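Local coordinates for Rod shape determining protein RodA (Thermus thermophilus, PDB 6BAR) that probably polymerises lipid-linked disaccharide-pentapeptide units into peptidoglycan strands for cell wall elongation, as an integral membrane glycosyltransferase of the SEDS family, at residues L57-R62 with L350-D355; L65-Y70 with L116-A121. The contacts are given in a common frame with arbitrary orientation. Residues are numbered along the deposited sequence.

Interaction 1: residues L57-R62 with L350-D355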
loop_
_atom_site.group_PDB
_atom_site.type_symbol
_atom_site.label_atom_id
_atom_site.label_comp_id
_atom_site.label_asym_id
_atom_site.label_seq_id
_atom_site.Cartn_x
_atom_site.Cartn_y
_atom_site.Cartn_z
ATOM N N LEU A 57 8.283 -5.459 -14.124
ATOM C CA LEU A 57 6.844 -5.539 -14.338
ATOM C C LEU A 57 6.364 -4.664 -15.488
ATOM O O LEU A 57 5.194 -4.770 -15.875
ATOM C CB LEU A 57 6.102 -5.176 -13.055
ATOM C CG LEU A 57 6.387 -6.177 -11.942
ATOM C CD1 LEU A 57 5.932 -5.623 -10.616
ATOM C CD2 LEU A 57 5.717 -7.506 -12.237
ATOM N N GLN A 58 7.232 -3.822 -16.052
ATOM C CA GLN A 58 6.854 -3.043 -17.222
ATOM C C GLN A 58 6.816 -3.875 -18.501
ATOM O O GLN A 58 6.244 -3.420 -19.497
ATOM C CB GLN A 58 7.805 -1.859 -17.396
ATOM C CG GLN A 58 7.784 -0.876 -16.232
ATOM C CD GLN A 58 6.405 -0.312 -15.969
ATOM O OE1 GLN A 58 5.708 0.099 -16.895
ATOM N NE2 GLN A 58 6.002 -0.291 -14.704
ATOM N N PHE A 59 7.398 -5.078 -18.506
ATOM C CA PHE A 59 7.274 -5.962 -19.662
ATOM C C PHE A 59 5.988 -6.772 -19.565
ATOM O O PHE A 59 5.931 -7.921 -20.020
ATOM C CB PHE A 59 8.477 -6.905 -19.786
ATOM C CG PHE A 59 9.734 -6.242 -20.282
ATOM C CD1 PHE A 59 9.739 -4.905 -20.658
ATOM C CD2 PHE A 59 10.912 -6.965 -20.381
ATOM C CE1 PHE A 59 10.896 -4.301 -21.112
ATOM C CE2 PHE A 59 12.071 -6.370 -20.833
ATOM C CZ PHE A 59 12.063 -5.034 -21.200
ATOM N N LEU A 60 4.956 -6.179 -18.971
ATOM C CA LEU A 60 3.687 -6.854 -18.729
ATOM C C LEU A 60 2.566 -5.951 -19.215
ATOM O O LEU A 60 2.432 -4.816 -18.748
ATOM C CB LEU A 60 3.515 -7.181 -17.242
ATOM C CG LEU A 60 2.366 -8.098 -16.826
ATOM C CD1 LEU A 60 2.660 -9.549 -17.196
ATOM C CD2 LEU A 60 2.126 -7.950 -15.339
ATOM N N SER A 61 1.781 -6.446 -20.164
ATOM C CA SER A 61 0.614 -5.724 -20.638
ATOM C C SER A 61 -0.467 -5.683 -19.564
ATOM O O SER A 61 -0.523 -6.521 -18.659
ATOM C CB SER A 61 0.053 -6.391 -21.884
ATOM O OG SER A 61 -0.359 -7.710 -21.561
ATOM N N ARG A 62 -1.358 -4.700 -19.693
ATOM C CA ARG A 62 -2.484 -4.626 -18.769
ATOM C C ARG A 62 -3.483 -5.753 -19.002
ATOM O O ARG A 62 -4.142 -6.197 -18.053
ATOM C CB ARG A 62 -3.185 -3.276 -18.893
ATOM C CG ARG A 62 -4.339 -3.136 -17.944
ATOM C CD ARG A 62 -5.462 -2.358 -18.551
ATOM N NE ARG A 62 -6.689 -2.519 -17.774
ATOM C CZ ARG A 62 -7.528 -3.545 -17.901
ATOM N NH1 ARG A 62 -8.625 -3.609 -17.155
ATOM N NH2 ARG A 62 -7.273 -4.510 -18.776
ATOM N N LEU A 350 1.520 2.336 -12.779
ATOM C CA LEU A 350 2.118 3.089 -13.879
ATOM C C LEU A 350 1.902 2.389 -15.216
ATOM O O LEU A 350 1.658 3.045 -16.241
ATOM C CB LEU A 350 3.610 3.276 -13.610
ATOM C CG LEU A 350 4.183 4.667 -13.826
ATOM C CD1 LEU A 350 3.455 5.658 -12.946
ATOM C CD2 LEU A 350 5.671 4.668 -13.524
ATOM N N LEU A 351 1.998 1.055 -15.227
ATOM C CA LEU A 351 1.754 0.323 -16.464
ATOM C C LEU A 351 0.274 0.301 -16.817
ATOM O O LEU A 351 -0.068 0.291 -18.005
ATOM C CB LEU A 351 2.311 -1.104 -16.384
ATOM C CG LEU A 351 1.484 -2.275 -15.852
ATOM C CD1 LEU A 351 0.608 -2.907 -16.932
ATOM C CD2 LEU A 351 2.392 -3.327 -15.218
ATOM N N VAL A 352 -0.628 0.295 -15.831
ATOM C CA VAL A 352 -2.030 0.355 -16.230
ATOM C C VAL A 352 -2.395 1.756 -16.699
ATOM O O VAL A 352 -3.327 1.908 -17.499
ATOM C CB VAL A 352 -3.012 -0.120 -15.136
ATOM C CG1 VAL A 352 -2.790 -1.588 -14.817
ATOM C CG2 VAL A 352 -2.916 0.725 -13.902
ATOM N N HIS A 353 -1.671 2.788 -16.251
ATOM C CA HIS A 353 -1.897 4.114 -16.826
ATOM C C HIS A 353 -1.324 4.232 -18.232
ATOM O O HIS A 353 -1.925 4.901 -19.080
ATOM C CB HIS A 353 -1.303 5.212 -15.937
ATOM C CG HIS A 353 -1.540 6.601 -16.455
ATOM N ND1 HIS A 353 -0.537 7.375 -17.001
ATOM C CD2 HIS A 353 -2.667 7.351 -16.511
ATOM C CE1 HIS A 353 -1.037 8.541 -17.371
ATOM N NE2 HIS A 353 -2.327 8.553 -17.085
ATOM N N ARG A 354 -0.176 3.603 -18.509
ATOM C CA ARG A 354 0.391 3.734 -19.846
ATOM C C ARG A 354 -0.389 2.958 -20.902
ATOM O O ARG A 354 -0.317 3.312 -22.083
ATOM C CB ARG A 354 1.851 3.286 -19.867
ATOM C CG ARG A 354 2.036 1.791 -20.005
ATOM C CD ARG A 354 3.413 1.454 -20.549
ATOM N NE ARG A 354 3.869 0.151 -20.079
ATOM C CZ ARG A 354 3.479 -1.007 -20.599
ATOM N NH1 ARG A 354 2.623 -1.030 -21.613
ATOM N NH2 ARG A 354 3.945 -2.142 -20.102
ATOM N N ASP A 355 -1.131 1.919 -20.516
ATOM C CA ASP A 355 -1.928 1.141 -21.455
ATOM C C ASP A 355 -3.406 1.538 -21.439
ATOM O O ASP A 355 -4.259 0.743 -21.849
ATOM C CB ASP A 355 -1.776 -0.360 -21.167
ATOM C CG ASP A 355 -0.439 -0.934 -21.652
ATOM O OD1 ASP A 355 0.147 -0.391 -22.614
ATOM O OD2 ASP A 355 0.021 -1.948 -21.078
#

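Interaction 2: residues L65-Y70 with L116-A121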
loop_
_atom_site.group_PDB
_atom_site.type_symbol
_atom_site.label_atom_id
_atom_site.label_comp_id
_atom_site.label_asym_id
_atom_site.label_seq_id
_atom_site.Cartn_x
_atom_site.Cartn_y
_atom_site.Cartn_z
ATOM N N LEU A 65 -2.164 -8.482 -17.002
ATOM C CA LEU A 65 -2.264 -8.126 -15.590
ATOM C C LEU A 65 -3.668 -8.368 -15.049
ATOM O O LEU A 65 -3.836 -8.913 -13.954
ATOM C CB LEU A 65 -1.855 -6.665 -15.381
ATOM C CG LEU A 65 -1.839 -6.185 -13.922
ATOM C CD1 LEU A 65 -0.871 -7.023 -13.110
ATOM C CD2 LEU A 65 -1.489 -4.707 -13.797
ATOM N N PHE A 66 -4.695 -7.962 -15.793
ATOM C CA PHE A 66 -6.050 -8.243 -15.334
ATOM C C PHE A 66 -6.501 -9.661 -15.661
ATOM O O PHE A 66 -7.503 -10.116 -15.100
ATOM C CB PHE A 66 -7.040 -7.233 -15.911
ATOM C CG PHE A 66 -7.181 -5.993 -15.082
ATOM C CD1 PHE A 66 -6.206 -5.011 -15.119
ATOM C CD2 PHE A 66 -8.285 -5.806 -14.258
ATOM C CE1 PHE A 66 -6.322 -3.858 -14.359
ATOM C CE2 PHE A 66 -8.410 -4.652 -13.491
ATOM C CZ PHE A 66 -7.427 -3.676 -13.544
ATOM N N GLY A 67 -5.794 -10.372 -16.544
ATOM C CA GLY A 67 -6.029 -11.797 -16.661
ATOM C C GLY A 67 -5.585 -12.566 -15.439
ATOM O O GLY A 67 -6.151 -13.621 -15.136
ATOM N N LEU A 68 -4.581 -12.048 -14.734
ATOM C CA LEU A 68 -4.072 -12.618 -13.489
ATOM C C LEU A 68 -4.819 -12.137 -12.254
ATOM O O LEU A 68 -4.347 -12.367 -11.137
ATOM C CB LEU A 68 -2.595 -12.276 -13.321
ATOM C CG LEU A 68 -1.682 -12.946 -14.332
ATOM C CD1 LEU A 68 -0.266 -12.436 -14.162
ATOM C CD2 LEU A 68 -1.764 -14.439 -14.122
ATOM N N ALA A 69 -5.960 -11.467 -12.426
ATOM C CA ALA A 69 -6.644 -10.875 -11.282
ATOM C C ALA A 69 -7.102 -11.943 -10.297
ATOM O O ALA A 69 -6.957 -11.780 -9.080
ATOM C CB ALA A 69 -7.831 -10.038 -11.757
ATOM N N TYR A 70 -7.643 -13.041 -10.803
ATOM C CA TYR A 70 -8.192 -14.096 -9.963
ATOM C C TYR A 70 -7.104 -15.065 -9.486
ATOM O O TYR A 70 -7.115 -15.455 -8.308
ATOM C CB TYR A 70 -9.313 -14.826 -10.714
ATOM C CG TYR A 70 -10.544 -13.967 -10.993
ATOM C CD1 TYR A 70 -10.816 -12.830 -10.233
ATOM C CD2 TYR A 70 -11.435 -14.296 -12.009
ATOM C CE1 TYR A 70 -11.941 -12.044 -10.480
ATOM C CE2 TYR A 70 -12.559 -13.516 -12.259
ATOM C CZ TYR A 70 -12.805 -12.393 -11.492
ATOM O OH TYR A 70 -13.919 -11.620 -11.740
ATOM N N LEU A 116 -7.003 -6.119 -7.591
ATOM C CA LEU A 116 -7.214 -6.579 -8.964
ATOM C C LEU A 116 -8.493 -7.401 -9.093
ATOM O O LEU A 116 -9.291 -7.185 -10.014
ATOM C CB LEU A 116 -6.013 -7.393 -9.441
ATOM C CG LEU A 116 -4.789 -6.551 -9.798
ATOM C CD1 LEU A 116 -3.592 -7.417 -10.167
ATOM C CD2 LEU A 116 -5.143 -5.607 -10.931
ATOM N N ALA A 117 -8.701 -8.357 -8.184
ATOM C CA ALA A 117 -9.865 -9.235 -8.270
ATOM C C ALA A 117 -11.162 -8.446 -8.155
ATOM O O ALA A 117 -12.105 -8.670 -8.921
ATOM C CB ALA A 117 -9.789 -10.315 -7.190
ATOM N N LEU A 118 -11.231 -7.511 -7.204
ATOM C CA LEU A 118 -12.452 -6.735 -7.031
ATOM C C LEU A 118 -12.667 -5.778 -8.196
ATOM O O LEU A 118 -13.801 -5.609 -8.662
ATOM C CB LEU A 118 -12.408 -5.982 -5.702
ATOM C CG LEU A 118 -13.773 -5.665 -5.081
ATOM C CD1 LEU A 118 -14.598 -6.937 -4.899
ATOM C CD2 LEU A 118 -13.616 -4.937 -3.757
ATOM N N ALA A 119 -11.591 -5.162 -8.699
ATOM C CA ALA A 119 -11.731 -4.281 -9.853
ATOM C C ALA A 119 -12.268 -5.035 -11.063
ATOM O O ALA A 119 -13.181 -4.553 -11.743
ATOM C CB ALA A 119 -10.392 -3.621 -10.185
ATOM N N LYS A 120 -11.724 -6.227 -11.341
ATOM C CA LYS A 120 -12.179 -6.985 -12.507
ATOM C C LYS A 120 -13.600 -7.504 -12.312
ATOM O O LYS A 120 -14.434 -7.389 -13.215
ATOM C CB LYS A 120 -11.222 -8.142 -12.808
ATOM C CG LYS A 120 -11.607 -8.957 -14.047
ATOM C CD LYS A 120 -10.714 -10.189 -14.237
ATOM C CE LYS A 120 -11.089 -10.982 -15.497
ATOM N NZ LYS A 120 -10.222 -12.182 -15.717
ATOM N N ALA A 121 -13.907 -8.070 -11.145
ATOM C CA ALA A 121 -15.254 -8.583 -10.939
ATOM C C ALA A 121 -16.297 -7.482 -10.793
ATOM O O ALA A 121 -17.491 -7.793 -10.806
ATOM C CB ALA A 121 -15.300 -9.498 -9.709
#

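Interaction 1: residues L57-R62 with L350-D355
The carbonyl O of Leu-57 lies 3.2 Å from Leu-351 CD2, the first of several backbone atoms ranged around that leucine. Gln-58 follows. Gln-58 OE1 lies 3.6 Å from Leu-351 CB, while the amide end is held by Tyr-11, Ala-54 and Gly-347; Gln-58 O accepts a weak hydrogen bond from Arg-354 NH2 (2.7 Å, but only 116° at the hydrogen). At Leu-60 the backbone is extended, and Leu-60 O sits 3.2 Å from Leu-351 CD1. Ser-61 is the N-cap of helix 62-67, its OG bonded to Arg-64 N. In the first turn, Arg-62 N gives a weak hydrogen bond to Asp-355 OD2 (3.4 Å), and Arg-62 CG packs on Val-352 CG1 at 3.8 Å; the guanidinium reaches on to Asp-296 in a salt bridge. A salt bridge within segment 350-355, Arg-354 NH1 to Asp-355 OD1 (2.7 Å), joins two side chains that meet the loop. With both cross-segment hydrogen bonds weak and Leu-351 lying against loop backbone, close packing more than strong polar bonding fits the loop to the helix end.

Interaction 2: residues L65-Y70 with L116-A121
Leu-116 occupies the apolar centre, its CA-to-CB bond directed at segment 65-70. Leu-116 CD1 meets Leu-65 CD1 at 4.0 Å, and Leu-116 CD2 stands 4.1 Å from the centroid of the Phe-66 ring, 16° off the normal, a CH-pi contact over the face. The edge of the same ring meets helix 106-121 one turn on: Phe-66 CE2 is 4.0 Å from Ala-119 CB. Small residues permit the closest backbone approach, with the CA atoms of Ala-69 and Ala-117 4.7 Å apart and Ala-69 CB 3.6 Å from Leu-116 O. Here the chain passes from helix 62-67 into helix 69-86 through Leu-68, the first residue past one helix and at the N-cap position of the next; this junction packs against the end of helix 106-121, a helix-helix contact of the multi-helix membrane domain. Lys-120 is the knob in a knob-into-hole contact, set among Phe-66, Gly-67, Ala-69 and Tyr-70. All four chi angles of Lys-120 are t, and the extended chain lays Lys-120 CD 3.8 Å from Ala-69 CB and 4.1 Å from Tyr-70 CZ, over the ring face. At the tip, Lys-120 NZ makes an off-centre cation-pi contact with Tyr-70 (4.8 Å to the centroid, 29° off the normal) and a weak hydrogen bond to Phe-66 O at 3.5 Å.

Overall arrangement
From the N terminus, the chain runs through helices 13-30 and 39-56 to the loop at 57-62, the first half of interaction 1. Segment 65-70, spanning the end of helix 62-67 and the start of helix 69-86, then pairs with the end of helix 106-121 after 45 intervening residues and closes interaction 2. Interaction 1 closes only at the end of helix 336-354, after 287 intervening residues, so the shorter loop lies wholly within the longer one. Their centres are 14 Å apart, and they touch: Leu-65 CD2 is 3.5 Å from Val-352 CG1, and Leu-65 CD1 is 3.8 Å from Leu-60 CD2. Helix 62-67 thus bridges helices 336-354 and 106-121, while Phe-299 of helix 294-319 touches both Val-352 and Leu-116.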